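Local coordinates for oligopeptide ABC transporter, periplasmic oligopeptide-binding protein, putative (Thermotoga maritima MSB8, PDB 5IPW) that probably binds oligopeptides in the periplasm and hands them to a membrane ABC transporter for uptake, at residues A[54-59]-A[267-272]; A[21-26]-A[37-42]; A[438-443]-A[467-472]; A[365-370]-A[405-410]. One frame throughout, in Å; residues are numbered along the deposited sequence.

Contact 1: A[54-59]-A[267-272]; sequences EKVGQF and EGNQLP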
loop_
_atom_site.group_PDB
_atom_site.type_symbol
_atom_site.label_atom_id
_atom_site.label_comp_id
_atom_site.label_asym_id
_atom_site.label_seq_id
_atom_site.Cartn_x
_atom_site.Cartn_y
_atom_site.Cartn_z
ATOM N N GLU A 54 -3.127 -18.273 -13.249
ATOM C CA GLU A 54 -2.992 -19.716 -13.159
ATOM C C GLU A 54 -3.386 -20.390 -14.455
ATOM O O GLU A 54 -2.647 -21.216 -14.984
ATOM C CB GLU A 54 -3.879 -20.215 -12.022
ATOM C CG GLU A 54 -3.603 -21.625 -11.551
ATOM C CD GLU A 54 -4.614 -22.077 -10.515
ATOM O OE1 GLU A 54 -4.959 -23.283 -10.511
ATOM O OE2 GLU A 54 -5.072 -21.225 -9.718
ATOM N N LYS A 55 -4.570 -20.063 -14.950
ATOM C CA LYS A 55 -5.036 -20.630 -16.189
ATOM C C LYS A 55 -6.223 -19.861 -16.713
ATOM O O LYS A 55 -6.804 -19.039 -16.010
ATOM C CB LYS A 55 -5.412 -22.096 -15.995
ATOM C CG LYS A 55 -6.515 -22.326 -14.978
ATOM C CD LYS A 55 -6.677 -23.805 -14.648
ATOM C CE LYS A 55 -7.427 -24.531 -15.746
ATOM N NZ LYS A 55 -7.611 -25.969 -15.425
ATOM N N VAL A 56 -6.583 -20.146 -17.956
ATOM C CA VAL A 56 -7.727 -19.510 -18.574
ATOM C C VAL A 56 -8.972 -19.969 -17.828
ATOM O O VAL A 56 -9.154 -21.156 -17.593
ATOM C CB VAL A 56 -7.811 -19.846 -20.077
ATOM C CG1 VAL A 56 -9.087 -19.287 -20.706
ATOM C CG2 VAL A 56 -6.594 -19.281 -20.802
ATOM N N GLY A 57 -9.819 -19.020 -17.458
ATOM C CA GLY A 57 -10.956 -19.292 -16.579
ATOM C C GLY A 57 -12.252 -19.639 -17.282
ATOM O O GLY A 57 -12.327 -19.635 -18.502
ATOM N N GLN A 58 -13.273 -19.942 -16.484
ATOM C CA GLN A 58 -14.611 -20.282 -16.967
ATOM C C GLN A 58 -15.595 -19.285 -16.406
ATOM O O GLN A 58 -15.420 -18.785 -15.292
ATOM C CB GLN A 58 -15.018 -21.677 -16.511
ATOM C CG GLN A 58 -14.178 -22.785 -17.108
ATOM C CD GLN A 58 -14.475 -24.135 -16.487
ATOM O OE1 GLN A 58 -14.173 -24.371 -15.320
ATOM N NE2 GLN A 58 -15.066 -25.034 -17.268
ATOM N N PHE A 59 -16.628 -18.998 -17.187
ATOM C CA PHE A 59 -17.623 -18.008 -16.811
ATOM C C PHE A 59 -18.636 -18.601 -15.840
ATOM O O PHE A 59 -19.057 -19.753 -15.989
ATOM C CB PHE A 59 -18.388 -17.521 -18.041
ATOM C CG PHE A 59 -17.643 -16.534 -18.874
ATOM C CD1 PHE A 59 -17.256 -15.318 -18.337
ATOM C CD2 PHE A 59 -17.365 -16.800 -20.213
ATOM C CE1 PHE A 59 -16.577 -14.392 -19.107
ATOM C CE2 PHE A 59 -16.687 -15.880 -20.989
ATOM C CZ PHE A 59 -16.298 -14.669 -20.437
ATOM N N GLU A 267 -7.598 -15.597 -24.264
ATOM C CA GLU A 267 -8.511 -16.258 -25.215
ATOM C C GLU A 267 -9.685 -15.383 -25.674
ATOM O O GLU A 267 -10.600 -15.873 -26.329
ATOM C CB GLU A 267 -9.067 -17.557 -24.613
ATOM C CG GLU A 267 -8.042 -18.674 -24.449
ATOM C CD GLU A 267 -7.650 -19.320 -25.774
ATOM O OE1 GLU A 267 -8.507 -19.978 -26.392
ATOM O OE2 GLU A 267 -6.480 -19.166 -26.196
ATOM N N GLY A 268 -9.682 -14.104 -25.328
ATOM C CA GLY A 268 -10.776 -13.206 -25.727
ATOM C C GLY A 268 -12.071 -13.270 -24.915
ATOM O O GLY A 268 -13.078 -12.687 -25.321
ATOM N N ASN A 269 -12.067 -13.972 -23.782
ATOM C CA ASN A 269 -13.187 -13.901 -22.833
ATOM C C ASN A 269 -13.279 -12.518 -22.167
ATOM O O ASN A 269 -12.325 -12.062 -21.545
ATOM C CB ASN A 269 -13.050 -14.967 -21.733
ATOM C CG ASN A 269 -13.074 -16.383 -22.276
ATOM O OD1 ASN A 269 -13.999 -16.770 -22.979
ATOM N ND2 ASN A 269 -12.047 -17.165 -21.949
ATOM N N GLN A 270 -14.432 -11.866 -22.305
ATOM C CA GLN A 270 -14.694 -10.598 -21.635
ATOM C C GLN A 270 -14.814 -10.817 -20.132
ATOM O O GLN A 270 -15.686 -11.547 -19.662
ATOM C CB GLN A 270 -15.990 -9.957 -22.145
ATOM C CG GLN A 270 -16.344 -8.658 -21.426
ATOM C CD GLN A 270 -17.746 -8.155 -21.722
ATOM O OE1 GLN A 270 -18.676 -8.942 -21.914
ATOM N NE2 GLN A 270 -17.913 -6.830 -21.729
ATOM N N LEU A 271 -13.948 -10.157 -19.384
ATOM C CA LEU A 271 -13.937 -10.291 -17.944
ATOM C C LEU A 271 -15.061 -9.447 -17.325
ATOM O O LEU A 271 -15.663 -8.616 -18.007
ATOM C CB LEU A 271 -12.558 -9.875 -17.405
ATOM C CG LEU A 271 -11.408 -10.748 -17.903
ATOM C CD1 LEU A 271 -10.074 -10.114 -17.561
ATOM C CD2 LEU A 271 -11.487 -12.152 -17.323
ATOM N N PRO A 272 -15.369 -9.682 -16.039
ATOM C CA PRO A 272 -14.815 -10.726 -15.161
ATOM C C PRO A 272 -15.315 -12.109 -15.517
ATOM O O PRO A 272 -16.240 -12.240 -16.287
ATOM C CB PRO A 272 -15.318 -10.328 -13.769
ATOM C CG PRO A 272 -16.540 -9.522 -14.024
ATOM C CD PRO A 272 -16.293 -8.790 -15.315
#
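Phe-59 turns the edge of its ring toward the backbone of 267-272. Gln-270 O lies near the ring plane, 3.0 Å from Phe-59 CE1, and Pro-272 O sits at the same edge, 3.6 Å from CE1. The side chain of Asn-269 meets the ring at CZ and CE2: its CB is 3.5 Å from Phe-59 CZ, and its OD1, oblique to the ring, is 3.5 Å from Phe-59 CE2. Ring and amide planes stand 85° apart, which excludes a stacked amide. Phe-59 CG is anti to the carbonyl carbon (chi1 -78°), and from there the ring reaches a segment that its CB does not face directly. At the other end Val-56 and Glu-267 cross at about a right angle, with Val-56 CG1 3.9 Å from Glu-267 CG. The same methyl lies 3.8 Å from Asn-269 ND2, whose hydrogen-bond partner is Asp-265. Both segments are loops, each leading into a strand of one mixed sheet, 62-67 and 276-281, and the cis peptide before Pro-272 shapes the second. Between the two segments the chemistry is van der Waals, probably with a weak electrostatic component where ring C-H groups face carbonyl oxygens; a directed polar bond comes just beyond them, from Gly-57 N to Tyr-273 OH.

Contact 2: A[21-26]-A[37-42]; sequences YHESPM and PPVEQR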
loop_
_atom_site.group_PDB
_atom_site.type_symbol
_atom_site.label_atom_id
_atom_site.label_comp_id
_atom_site.label_asym_id
_atom_site.label_seq_id
_atom_site.Cartn_x
_atom_site.Cartn_y
_atom_site.Cartn_z
ATOM N N TYR A 21 -14.168 -12.957 -29.722
ATOM C CA TYR A 21 -14.533 -12.543 -28.364
ATOM C C TYR A 21 -15.655 -13.394 -27.818
ATOM O O TYR A 21 -16.548 -13.804 -28.562
ATOM C CB TYR A 21 -14.950 -11.081 -28.322
ATOM C CG TYR A 21 -13.838 -10.112 -28.594
ATOM C CD1 TYR A 21 -12.640 -10.200 -27.913
ATOM C CD2 TYR A 21 -14.002 -9.073 -29.514
ATOM C CE1 TYR A 21 -11.620 -9.304 -28.155
ATOM C CE2 TYR A 21 -12.984 -8.165 -29.762
ATOM C CZ TYR A 21 -11.795 -8.292 -29.079
ATOM O OH TYR A 21 -10.767 -7.413 -29.301
ATOM N N HIS A 22 -15.603 -13.645 -26.513
ATOM C CA HIS A 22 -16.585 -14.483 -25.832
ATOM C C HIS A 22 -17.151 -13.745 -24.635
ATOM O O HIS A 22 -16.572 -12.763 -24.185
ATOM C CB HIS A 22 -15.929 -15.785 -25.392
ATOM C CG HIS A 22 -15.272 -16.522 -26.513
ATOM N ND1 HIS A 22 -15.985 -17.252 -27.441
ATOM C CD2 HIS A 22 -13.972 -16.620 -26.873
ATOM C CE1 HIS A 22 -15.149 -17.776 -28.320
ATOM N NE2 HIS A 22 -13.922 -17.403 -28.001
ATOM N N GLU A 23 -18.278 -14.224 -24.122
ATOM C CA GLU A 23 -18.992 -13.535 -23.048
ATOM C C GLU A 23 -19.628 -14.533 -22.122
ATOM O O GLU A 23 -19.808 -15.687 -22.493
ATOM C CB GLU A 23 -20.087 -12.652 -23.644
ATOM C CG GLU A 23 -21.305 -13.437 -24.134
ATOM C CD GLU A 23 -22.137 -12.692 -25.160
ATOM O OE1 GLU A 23 -21.945 -11.477 -25.281
ATOM O OE2 GLU A 23 -22.983 -13.307 -25.845
ATOM N N SER A 24 -20.004 -14.090 -20.929
ATOM C CA SER A 24 -20.668 -14.976 -19.982
ATOM C C SER A 24 -22.040 -15.359 -20.518
ATOM O O SER A 24 -22.713 -14.526 -21.106
ATOM C CB SER A 24 -20.824 -14.303 -18.629
ATOM O OG SER A 24 -21.338 -15.216 -17.675
ATOM N N PRO A 25 -22.457 -16.621 -20.331
ATOM C CA PRO A 25 -23.786 -17.056 -20.778
ATOM C C PRO A 25 -24.919 -16.093 -20.398
ATOM O O PRO A 25 -25.743 -15.760 -21.247
ATOM C CB PRO A 25 -23.969 -18.400 -20.067
ATOM C CG PRO A 25 -22.585 -18.936 -19.932
ATOM C CD PRO A 25 -21.683 -17.742 -19.761
ATOM N N MET A 26 -24.944 -15.631 -19.150
ATOM C CA MET A 26 -25.979 -14.696 -18.713
ATOM C C MET A 26 -26.057 -13.462 -19.610
ATOM O O MET A 26 -27.130 -12.898 -19.797
ATOM C CB MET A 26 -25.776 -14.271 -17.247
ATOM C CG MET A 26 -24.578 -13.365 -16.992
ATOM S SD MET A 26 -24.552 -12.616 -15.352
ATOM C CE MET A 26 -25.556 -11.163 -15.624
ATOM N N PRO A 37 -26.503 -5.018 -26.543
ATOM C CA PRO A 37 -25.731 -5.207 -27.771
ATOM C C PRO A 37 -24.749 -6.376 -27.623
ATOM O O PRO A 37 -24.410 -6.756 -26.497
ATOM C CB PRO A 37 -24.976 -3.885 -27.934
ATOM C CG PRO A 37 -25.649 -2.910 -27.027
ATOM C CD PRO A 37 -26.278 -3.702 -25.925
ATOM N N PRO A 38 -24.289 -6.949 -28.744
ATOM C CA PRO A 38 -23.403 -8.108 -28.603
ATOM C C PRO A 38 -22.003 -7.708 -28.138
ATOM O O PRO A 38 -21.611 -6.551 -28.271
ATOM C CB PRO A 38 -23.382 -8.708 -30.010
ATOM C CG PRO A 38 -23.701 -7.568 -30.933
ATOM C CD PRO A 38 -24.478 -6.544 -30.149
ATOM N N VAL A 39 -21.267 -8.670 -27.592
ATOM C CA VAL A 39 -19.959 -8.401 -26.979
ATOM C C VAL A 39 -18.998 -7.609 -27.885
ATOM O O VAL A 39 -18.261 -6.740 -27.407
ATOM C CB VAL A 39 -19.306 -9.709 -26.452
ATOM C CG1 VAL A 39 -19.121 -10.744 -27.559
ATOM C CG2 VAL A 39 -17.982 -9.420 -25.764
ATOM N N GLU A 40 -19.034 -7.889 -29.185
ATOM C CA GLU A 40 -18.157 -7.220 -30.160
ATOM C C GLU A 40 -18.365 -5.713 -30.137
ATOM O O GLU A 40 -17.415 -4.934 -30.297
ATOM C CB GLU A 40 -18.430 -7.734 -31.582
ATOM C CG GLU A 40 -17.988 -9.168 -31.842
ATOM C CD GLU A 40 -18.977 -10.223 -31.350
ATOM O OE1 GLU A 40 -20.183 -9.896 -31.155
ATOM O OE2 GLU A 40 -18.537 -11.388 -31.163
ATOM N N GLN A 41 -19.625 -5.324 -29.948
ATOM C CA GLN A 41 -20.022 -3.927 -29.862
ATOM C C GLN A 41 -19.793 -3.332 -28.465
ATOM O O GLN A 41 -19.381 -2.169 -28.343
ATOM C CB GLN A 41 -21.489 -3.804 -30.238
ATOM C CG GLN A 41 -22.002 -2.374 -30.257
ATOM C CD GLN A 41 -23.441 -2.279 -30.733
ATOM O OE1 GLN A 41 -23.918 -3.123 -31.516
ATOM N NE2 GLN A 41 -24.146 -1.249 -30.261
ATOM N N ARG A 42 -20.080 -4.127 -27.429
ATOM C CA ARG A 42 -19.881 -3.718 -26.031
ATOM C C ARG A 42 -18.425 -3.403 -25.700
ATOM O O ARG A 42 -18.135 -2.417 -25.023
ATOM C CB ARG A 42 -20.317 -4.828 -25.089
ATOM C CG ARG A 42 -21.796 -4.909 -24.783
ATOM C CD ARG A 42 -22.013 -5.983 -23.728
ATOM N NE ARG A 42 -22.429 -7.220 -24.351
ATOM C CZ ARG A 42 -22.032 -8.443 -24.022
ATOM N NH1 ARG A 42 -21.161 -8.683 -23.058
ATOM N NH2 ARG A 42 -22.527 -9.453 -24.701
HETATM O O HOH W 1 -15.946 -12.347 -31.949
HETATM O O HOH W 2 -22.720 -11.283 -28.012
#
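Glu-23 holds CG between its backbone N and carbonyl carbon, the crowded position (chi1 75°), and its extended chain carries the carboxylate toward Val-39 and Arg-42. Arg-42 bends at chi3 (-98°), which sets NE, and as modelled the guanidinium faces Glu-23 with the two flat groups 15° apart. A salt bridge between Glu-23 OE1 and Arg-42 NH2 is modelled, but the atoms are too close for their exact positions to be trusted. More securely placed is the bond of Arg-42 NE to Pro-37 O, 3.0 Å long and lying in the guanidinium plane, which fixes the group from its own segment. Val-39 CA sits over the centre of that plane. Apolar contact is modest, Tyr-21 CB reaching Val-39 CG1 at 4.3 Å. One water links Tyr-21 N, 2.9 Å away, to Glu-40 OE2, also at 2.9 Å; another accepts from Val-39 N at 3.0 Å, while its link to Glu-23 OE1 is doubtful. The contact joins the approach to helix 25-32 with the short helix 39-42. Arg-42 packs on Leu-27 and Val-31 of the former, Met-26 touches strand 252-257, and His-22 lies against Asn-269, in the loop between strands 263-265 and 276-281.

Contact 3: A[438-443]-A[467-472]; sequences PLRFTI and WVEIEN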
loop_
_atom_site.group_PDB
_atom_site.type_symbol
_atom_site.label_atom_id
_atom_site.label_comp_id
_atom_site.label_asym_id
_atom_site.label_seq_id
_atom_site.Cartn_x
_atom_site.Cartn_y
_atom_site.Cartn_z
ATOM N N PRO A 438 27.601 3.107 34.813
ATOM C CA PRO A 438 27.162 1.821 34.281
ATOM C C PRO A 438 26.521 2.042 32.922
ATOM O O PRO A 438 25.709 2.958 32.775
ATOM C CB PRO A 438 26.113 1.334 35.293
ATOM C CG PRO A 438 26.166 2.268 36.449
ATOM C CD PRO A 438 26.808 3.531 35.979
ATOM N N LEU A 439 26.898 1.237 31.934
ATOM C CA LEU A 439 26.316 1.360 30.600
ATOM C C LEU A 439 24.854 0.913 30.643
ATOM O O LEU A 439 24.548 -0.284 30.668
ATOM C CB LEU A 439 27.116 0.564 29.576
ATOM C CG LEU A 439 26.601 0.723 28.151
ATOM C CD1 LEU A 439 27.745 0.934 27.180
ATOM C CD2 LEU A 439 25.785 -0.489 27.758
ATOM N N ARG A 440 23.967 1.903 30.667
ATOM C CA ARG A 440 22.554 1.687 30.894
ATOM C C ARG A 440 21.736 2.719 30.134
ATOM O O ARG A 440 22.147 3.872 29.991
ATOM C CB ARG A 440 22.242 1.775 32.391
ATOM C CG ARG A 440 20.759 1.722 32.742
ATOM C CD ARG A 440 20.535 1.767 34.245
ATOM N NE ARG A 440 19.117 1.679 34.593
ATOM C CZ ARG A 440 18.636 1.426 35.812
ATOM N NH1 ARG A 440 19.446 1.227 36.851
ATOM N NH2 ARG A 440 17.322 1.367 35.993
ATOM N N PHE A 441 20.580 2.287 29.641
ATOM C CA PHE A 441 19.587 3.204 29.100
ATOM C C PHE A 441 18.221 2.554 29.115
ATOM O O PHE A 441 18.100 1.351 29.331
ATOM C CB PHE A 441 19.955 3.675 27.693
ATOM C CG PHE A 441 20.115 2.566 26.697
ATOM C CD1 PHE A 441 21.316 1.876 26.593
ATOM C CD2 PHE A 441 19.075 2.226 25.842
ATOM C CE1 PHE A 441 21.473 0.861 25.664
ATOM C CE2 PHE A 441 19.225 1.209 24.911
ATOM C CZ PHE A 441 20.425 0.526 24.824
ATOM N N THR A 442 17.196 3.370 28.904
ATOM C CA THR A 442 15.815 2.917 28.952
ATOM C C THR A 442 15.236 2.805 27.542
ATOM O O THR A 442 15.359 3.724 26.734
ATOM C CB THR A 442 14.956 3.876 29.798
ATOM O OG1 THR A 442 15.261 3.685 31.184
ATOM C CG2 THR A 442 13.465 3.622 29.584
ATOM N N ILE A 443 14.610 1.664 27.264
ATOM C CA ILE A 443 13.883 1.463 26.021
ATOM C C ILE A 443 12.454 1.912 26.246
ATOM O O ILE A 443 11.764 1.407 27.134
ATOM C CB ILE A 443 13.883 -0.014 25.581
ATOM C CG1 ILE A 443 15.314 -0.487 25.311
ATOM C CG2 ILE A 443 13.028 -0.199 24.330
ATOM C CD1 ILE A 443 15.444 -1.985 25.142
ATOM N N TRP A 467 22.966 -2.770 29.823
ATOM C CA TRP A 467 21.855 -2.743 30.771
ATOM C C TRP A 467 20.689 -1.949 30.188
ATOM O O TRP A 467 20.845 -0.781 29.839
ATOM C CB TRP A 467 22.310 -2.086 32.078
ATOM C CG TRP A 467 21.355 -2.215 33.234
ATOM C CD1 TRP A 467 20.075 -2.704 33.212
ATOM C CD2 TRP A 467 21.601 -1.812 34.585
ATOM N NE1 TRP A 467 19.523 -2.646 34.467
ATOM C CE2 TRP A 467 20.437 -2.101 35.328
ATOM C CE3 TRP A 467 22.700 -1.242 35.242
ATOM C CZ2 TRP A 467 20.338 -1.836 36.697
ATOM C CZ3 TRP A 467 22.600 -0.980 36.602
ATOM C CH2 TRP A 467 21.428 -1.276 37.314
ATOM N N VAL A 468 19.521 -2.576 30.083
ATOM C CA VAL A 468 18.325 -1.851 29.682
ATOM C C VAL A 468 17.150 -2.152 30.592
ATOM O O VAL A 468 17.079 -3.220 31.202
ATOM C CB VAL A 468 17.929 -2.137 28.217
ATOM C CG1 VAL A 468 19.031 -1.680 27.270
ATOM C CG2 VAL A 468 17.605 -3.611 28.009
ATOM N N GLU A 469 16.257 -1.171 30.692
ATOM C CA GLU A 469 14.941 -1.345 31.294
ATOM C C GLU A 469 13.901 -0.941 30.259
ATOM O O GLU A 469 14.221 -0.302 29.254
ATOM C CB GLU A 469 14.774 -0.478 32.542
ATOM C CG GLU A 469 15.787 -0.749 33.645
ATOM C CD GLU A 469 15.719 -2.160 34.207
ATOM O OE1 GLU A 469 14.667 -2.827 34.078
ATOM O OE2 GLU A 469 16.733 -2.598 34.788
ATOM N N ILE A 470 12.655 -1.315 30.521
ATOM C CA ILE A 470 11.576 -1.136 29.569
ATOM C C ILE A 470 10.486 -0.290 30.202
ATOM O O ILE A 470 9.892 -0.693 31.202
ATOM C CB ILE A 470 10.977 -2.503 29.165
ATOM C CG1 ILE A 470 12.056 -3.436 28.592
ATOM C CG2 ILE A 470 9.829 -2.327 28.181
ATOM C CD1 ILE A 470 12.811 -2.894 27.395
ATOM N N GLU A 471 10.225 0.885 29.631
ATOM C CA GLU A 471 9.086 1.687 30.066
ATOM C C GLU A 471 8.003 1.647 28.996
ATOM O O GLU A 471 8.264 1.861 27.811
ATOM C CB GLU A 471 9.487 3.129 30.444
ATOM C CG GLU A 471 9.974 4.034 29.314
ATOM C CD GLU A 471 10.282 5.462 29.776
ATOM O OE1 GLU A 471 10.559 6.318 28.911
ATOM O OE2 GLU A 471 10.245 5.742 30.995
ATOM N N ASN A 472 6.791 1.334 29.433
ATOM C CA ASN A 472 5.635 1.287 28.565
ATOM C C ASN A 472 4.794 2.524 28.820
ATOM O O ASN A 472 4.181 2.657 29.876
ATOM C CB ASN A 472 4.820 0.027 28.853
ATOM C CG ASN A 472 3.606 -0.105 27.951
ATOM O OD1 ASN A 472 3.689 0.121 26.745
ATOM N ND2 ASN A 472 2.471 -0.467 28.531
#
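Arg-440 lies over the indole of Trp-467, on one face of two parallel strands joined by helix 448-462 in a beta-alpha-beta crossover. The arginine chain, extended from CG to NE, carries CD over the six-membered ring, 3.9 Å from the centroid. CZ follows at 4.1 Å from the same centroid, a cation-pi contact with guanidinium and ring planes 31° apart. Next outward, Trp-467 NE1 donates to Glu-469 OE2 at 2.8 Å, which helps set the turn of the indole. OE2 and the guanidinium are related by charge alone, with no N-H pointing at the oxygen, while Arg-440 NH2 packs on Glu-469 CG at 3.5 Å. An alanine here, lacking the indole of Trp-467, would probably leave the Arg-440 guanidinium free to turn and Glu-469 less firmly held. On the opposite sheet face, Val-468 CG1 sits over the Phe-441 ring, 3.8 Å from its centroid, and Ile-443 CB meets Ile-470 CD1 at 3.6 Å. Trp-461 of the crossover helix covers Ile-443 and Val-468, while Tyr-430 stacks on Trp-467. Strand 467-472 is outermost in its five-stranded sheet. Five backbone bonds set the register, that from Glu-469 N being weak; among the others, Ile-443 N reaches Glu-469 O at 2.8 Å with an N-H...O angle of 164°.

Contact 4: A[365-370]-A[405-410]; sequences LSLAIN and YAEYDP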
loop_
_atom_site.group_PDB
_atom_site.type_symbol
_atom_site.label_atom_id
_atom_site.label_comp_id
_atom_site.label_asym_id
_atom_site.label_seq_id
_atom_site.Cartn_x
_atom_site.Cartn_y
_atom_site.Cartn_z
ATOM N N LEU A 365 24.673 -4.272 18.934
ATOM C CA LEU A 365 23.339 -4.394 19.529
ATOM C C LEU A 365 22.443 -5.362 18.760
ATOM O O LEU A 365 21.677 -6.101 19.383
ATOM C CB LEU A 365 22.645 -3.027 19.657
ATOM C CG LEU A 365 22.948 -2.117 20.856
ATOM C CD1 LEU A 365 22.021 -0.912 20.819
ATOM C CD2 LEU A 365 22.806 -2.823 22.195
ATOM N N SER A 366 22.529 -5.356 17.426
ATOM C CA SER A 366 21.731 -6.284 16.599
ATOM C C SER A 366 22.240 -7.727 16.696
ATOM O O SER A 366 21.451 -8.657 16.899
ATOM C CB SER A 366 21.644 -5.834 15.119
ATOM O OG SER A 366 22.858 -5.303 14.601
ATOM N N LEU A 367 23.557 -7.903 16.588
ATOM C CA LEU A 367 24.172 -9.239 16.646
ATOM C C LEU A 367 23.854 -9.984 17.941
ATOM O O LEU A 367 23.800 -11.215 17.959
ATOM C CB LEU A 367 25.685 -9.147 16.452
ATOM C CG LEU A 367 26.113 -8.671 15.060
ATOM C CD1 LEU A 367 27.571 -8.258 15.084
ATOM C CD2 LEU A 367 25.860 -9.750 14.018
ATOM N N ALA A 368 23.619 -9.236 19.014
ATOM C CA ALA A 368 23.230 -9.825 20.292
ATOM C C ALA A 368 21.780 -10.301 20.332
ATOM O O ALA A 368 21.360 -10.909 21.319
ATOM C CB ALA A 368 23.477 -8.832 21.414
ATOM N N ILE A 369 21.014 -10.029 19.276
ATOM C CA ILE A 369 19.602 -10.398 19.258
ATOM C C ILE A 369 19.398 -11.779 18.642
ATOM O O ILE A 369 19.870 -12.063 17.539
ATOM C CB ILE A 369 18.741 -9.367 18.502
ATOM C CG1 ILE A 369 19.053 -7.952 19.009
ATOM C CG2 ILE A 369 17.264 -9.690 18.690
ATOM C CD1 ILE A 369 18.172 -6.851 18.452
ATOM N N ASN A 370 18.690 -12.625 19.385
ATOM C CA ASN A 370 18.253 -13.930 18.915
ATOM C C ASN A 370 16.865 -13.806 18.278
ATOM O O ASN A 370 15.845 -14.045 18.932
ATOM C CB ASN A 370 18.231 -14.912 20.102
ATOM C CG ASN A 370 18.198 -16.385 19.689
ATOM O OD1 ASN A 370 17.861 -17.236 20.512
ATOM N ND2 ASN A 370 18.561 -16.701 18.443
ATOM N N TYR A 405 23.376 -7.099 10.086
ATOM C CA TYR A 405 23.990 -7.878 11.133
ATOM C C TYR A 405 22.837 -8.588 11.814
ATOM O O TYR A 405 22.534 -8.361 12.991
ATOM C CB TYR A 405 24.734 -6.959 12.084
ATOM C CG TYR A 405 26.002 -6.396 11.494
ATOM C CD1 TYR A 405 25.964 -5.454 10.474
ATOM C CD2 TYR A 405 27.247 -6.804 11.962
ATOM C CE1 TYR A 405 27.128 -4.935 9.934
ATOM C CE2 TYR A 405 28.420 -6.292 11.435
ATOM C CZ TYR A 405 28.359 -5.357 10.420
ATOM O OH TYR A 405 29.528 -4.847 9.889
ATOM N N ALA A 406 22.183 -9.441 11.032
ATOM C CA ALA A 406 20.981 -10.143 11.464
ATOM C C ALA A 406 21.271 -11.425 12.244
ATOM O O ALA A 406 20.357 -11.983 12.856
ATOM C CB ALA A 406 20.093 -10.458 10.263
ATOM N N GLU A 407 22.527 -11.885 12.238
ATOM C CA GLU A 407 22.891 -13.153 12.903
ATOM C C GLU A 407 22.774 -13.043 14.418
ATOM O O GLU A 407 22.916 -11.960 14.985
ATOM C CB GLU A 407 24.320 -13.603 12.572
ATOM C CG GLU A 407 24.724 -13.464 11.122
ATOM C CD GLU A 407 25.308 -12.099 10.830
ATOM O OE1 GLU A 407 26.475 -11.867 11.198
ATOM O OE2 GLU A 407 24.593 -11.260 10.246
ATOM N N TYR A 408 22.514 -14.175 15.061
ATOM C CA TYR A 408 22.562 -14.271 16.515
ATOM C C TYR A 408 23.984 -14.640 16.939
ATOM O O TYR A 408 24.268 -15.797 17.245
ATOM C CB TYR A 408 21.552 -15.307 17.018
ATOM C CG TYR A 408 21.646 -15.583 18.502
ATOM C CD1 TYR A 408 21.563 -14.546 19.431
ATOM C CD2 TYR A 408 21.824 -16.879 18.980
ATOM C CE1 TYR A 408 21.653 -14.792 20.791
ATOM C CE2 TYR A 408 21.910 -17.137 20.340
ATOM C CZ TYR A 408 21.823 -16.092 21.241
ATOM O OH TYR A 408 21.906 -16.345 22.590
ATOM N N ASP A 409 24.863 -13.639 16.971
ATOM C CA ASP A 409 26.290 -13.837 17.248
ATOM C C ASP A 409 26.770 -13.024 18.478
ATOM O O ASP A 409 27.494 -12.032 18.327
ATOM C CB ASP A 409 27.078 -13.451 15.985
ATOM C CG ASP A 409 28.509 -13.975 15.981
ATOM O OD1 ASP A 409 28.967 -14.559 16.985
ATOM O OD2 ASP A 409 29.193 -13.771 14.954
ATOM N N PRO A 410 26.372 -13.446 19.704
ATOM C CA PRO A 410 26.796 -12.763 20.945
ATOM C C PRO A 410 28.310 -12.529 21.076
ATOM O O PRO A 410 28.739 -11.391 21.277
ATOM C CB PRO A 410 26.295 -13.703 22.053
ATOM C CG PRO A 410 25.111 -14.378 21.460
ATOM C CD PRO A 410 25.387 -14.513 19.984
#
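Leu-367 packs against Tyr-405 in the closely fitted half of this contact. Its CD1 meets the Tyr-405 ring edge, 3.5 Å from CD2, while its CD2 lies 3.6 Å from Tyr-405 CB. Leu-367 has 125 Å² buried against 405-410; its CG, anti to the carbonyl carbon (chi1 -66°), lies 3.7 Å from Tyr-405 CB, and its side chain also touches Ala-413 and Leu-416 of helix 410-420. Beside it Ser-366 CB approaches Tyr-405 O at 3.4 Å; the hydroxyl itself is bonded to Gln-363 O and Arg-362 O, within the helix. Asp-409 N donates to Leu-367 O at 2.8 Å, a bent bond (135° at the hydrogen) that ties the C-terminal part of helix 359-367 to the N-cap residue of helix 410-420. Asp-409 OD1 bonds weakly to Arg-412 N, a capping bond of that helix; both helices lie in the family 5 solute-binding region. Toward solvent the character changes: Glu-407 lies at the margin beside Leu-367 CD2, and Tyr-408 is exposed. Here the amide of Asn-370 stacks over the Tyr-408 ring, planes 23° apart, with ND2 3.3 Å from CG of the tyrosine and CB 3.6 Å from the ring centroid. An alanine here, keeping CB but losing the Asn-370 amide, would probably leave a gap over Tyr-408 CG and CD2 and let the ring shift. The ring's opposite face takes Pro-410 CD.

The four contacts form two distant pairs. Along the chain contact 2 comes first, followed by contact 1, contact 4 and contact 3, each closing before the next opens. Contacts 1 and 2 have centres 13 Å apart and touch directly, through probable backbone hydrogen bonds of His-22 with Gly-268 and Gln-270. Contacts 3 and 4, centres 18 Å apart, come within about 5 Å at their nearest atoms without touching; Trp-461 of helix 448-462 packs against both. Centres of contacts 2 and 3 lie 68 Å apart, on opposite sides of the chain's centre. The pairs thus lie in well-separated regions, consistent with the two-lobed architecture of family 5 solute-binding proteins.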